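Side-chain contact in NAP1-binding protein 2 (Saccharomyces cerevisiae, PDB 1YN8), which mediates binding between the PTC1 phosphatase and the PBS2 kinase and negatively regulates the HOG pathway, this chain being its SH3 domain: residues G35-E40 with E53-I58. Numbering follows the deposited sequence. Where two conformers were deposited one is given.
Sequences GWLVAE and EFVSYI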
# COMPACT_ATOMS: atom_id res chain seq x y z
N GLY A 35 -9.47 -7.13 3.26
CA GLY A 35 -8.14 -7.08 3.85
C GLY A 35 -7.01 -6.72 2.91
O GLY A 35 -5.87 -6.63 3.36
N TRP A 36 -7.31 -6.44 1.63
CA TRP A 36 -6.28 -6.13 0.62
C TRP A 36 -6.61 -4.88 -0.22
O TRP A 36 -7.67 -4.82 -0.85
CB TRP A 36 -6.09 -7.34 -0.32
CG TRP A 36 -5.50 -8.60 0.34
CD1 TRP A 36 -6.14 -9.78 0.59
CD2 TRP A 36 -4.16 -8.77 0.80
NE1 TRP A 36 -5.27 -10.68 1.19
CE2 TRP A 36 -4.05 -10.08 1.33
CE3 TRP A 36 -3.03 -7.94 0.80
CZ2 TRP A 36 -2.86 -10.57 1.86
CZ3 TRP A 36 -1.83 -8.44 1.34
CH2 TRP A 36 -1.76 -9.73 1.85
N LEU A 37 -5.65 -3.95 -0.24
CA LEU A 37 -5.69 -2.79 -1.11
C LEU A 37 -4.62 -2.93 -2.23
O LEU A 37 -3.54 -3.50 -1.99
CB LEU A 37 -5.43 -1.51 -0.30
CG LEU A 37 -6.34 -1.25 0.91
CD1 LEU A 37 -5.86 0.02 1.57
CD2 LEU A 37 -7.79 -1.12 0.52
N VAL A 38 -4.92 -2.37 -3.40
CA VAL A 38 -3.94 -2.17 -4.47
C VAL A 38 -3.39 -0.74 -4.34
O VAL A 38 -4.13 0.26 -4.44
CB VAL A 38 -4.53 -2.36 -5.89
CG1 VAL A 38 -3.46 -2.05 -6.96
CG2 VAL A 38 -5.05 -3.76 -6.09
N ALA A 39 -2.08 -0.66 -4.16
CA ALA A 39 -1.36 0.57 -3.89
C ALA A 39 -0.24 0.79 -4.90
O ALA A 39 0.31 -0.18 -5.45
CB ALA A 39 -0.80 0.53 -2.51
N GLU A 40 0.05 2.06 -5.19
CA GLU A 40 1.29 2.44 -5.88
C GLU A 40 2.24 3.20 -4.94
O GLU A 40 1.80 3.85 -3.95
CB GLU A 40 1.06 3.18 -7.22
CG GLU A 40 0.36 4.50 -7.14
CD GLU A 40 0.11 5.19 -8.52
OE1 GLU A 40 -0.06 4.53 -9.57
OE2 GLU A 40 0.12 6.44 -8.52
N GLU A 53 -5.19 -2.85 6.85
CA GLU A 53 -4.90 -2.25 8.17
C GLU A 53 -3.48 -1.61 8.32
O GLU A 53 -3.16 -1.10 9.41
CB GLU A 53 -5.13 -3.30 9.28
CG GLU A 53 -6.62 -3.80 9.43
CD GLU A 53 -7.65 -2.66 9.51
OE1 GLU A 53 -7.51 -1.79 10.40
OE2 GLU A 53 -8.59 -2.63 8.66
N PHE A 54 -2.64 -1.68 7.28
CA PHE A 54 -1.25 -1.18 7.33
C PHE A 54 -1.11 0.23 6.71
O PHE A 54 0.01 0.75 6.62
CB PHE A 54 -0.29 -2.14 6.61
CG PHE A 54 0.24 -3.29 7.47
CD1 PHE A 54 -0.64 -4.14 8.14
CD2 PHE A 54 1.61 -3.56 7.56
CE1 PHE A 54 -0.18 -5.21 8.90
CE2 PHE A 54 2.08 -4.64 8.34
CZ PHE A 54 1.18 -5.46 8.99
N VAL A 55 -2.22 0.82 6.25
CA VAL A 55 -2.19 2.23 5.75
C VAL A 55 -3.24 3.13 6.38
O VAL A 55 -4.29 2.63 6.83
CB VAL A 55 -2.30 2.35 4.19
CG1 VAL A 55 -1.34 1.42 3.49
CG2 VAL A 55 -3.75 2.16 3.70
N SER A 56 -2.97 4.43 6.38
CA SER A 56 -3.90 5.45 6.84
C SER A 56 -4.04 6.53 5.75
O SER A 56 -3.05 6.87 5.08
CB SER A 56 -3.39 6.08 8.11
OG SER A 56 -4.34 6.97 8.64
N TYR A 57 -5.26 7.06 5.60
CA TYR A 57 -5.52 8.10 4.59
C TYR A 57 -5.10 9.47 5.11
O TYR A 57 -5.35 9.79 6.27
CB TYR A 57 -6.98 8.08 4.14
CG TYR A 57 -7.30 6.84 3.34
CD1 TYR A 57 -6.76 6.66 2.06
CD2 TYR A 57 -8.07 5.83 3.88
CE1 TYR A 57 -7.03 5.51 1.32
CE2 TYR A 57 -8.33 4.66 3.14
CZ TYR A 57 -7.79 4.51 1.89
OH TYR A 57 -8.06 3.34 1.19
N ILE A 58 -4.48 10.27 4.25
CA ILE A 58 -3.99 11.60 4.60
C ILE A 58 -5.14 12.63 4.56
O ILE A 58 -5.80 12.82 3.54
CB ILE A 58 -2.78 12.00 3.67
CG1 ILE A 58 -1.51 11.24 4.12
CG2 ILE A 58 -2.55 13.52 3.66
CD1 ILE A 58 -0.33 11.26 3.13
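Leu37 carries this contact, meeting Val55 and Tyr57 through a single methyl, CD1. Its CB points at the opposite strand, and chi1 of -55° sets CG anti to the carbonyl carbon, while the extended chi2 (178°) carries CD1 out to where it meets both partners. Leu37 CD1 lies 3.7 Å from Val55 CG2, a van der Waals contact between branched side chains that approach each other at a slant. Val55 uses the methyl between its backbone N and carbonyl carbon. The Tyr57 side chain runs against that of Leu37, and its hydroxyl rather than its ring makes the approach, with OH 4.0 Å from Leu37 CD1. No hydrogen bond spans the segments, and Leu37 and Val55, whose CA atoms are 9.2 Å apart, are the nearest pair, a separation too wide for paired strands. Further along, Ala39 turns its CB the same way but packs on Ile28 of strand 25-33. With two touching pairs and 113 Å² buried in all, the contact is small, and it runs from buried Leu37 to exposed Tyr57. It joins non-adjacent strands across the inside of the curled SH3 barrel: strand 36-40 lies between 25-33 and 47-51, with Leu37 also touching Val50, whereas strand 55-57 borders strand 2-6, where Tyr57 packs on Gln2 and Ala4.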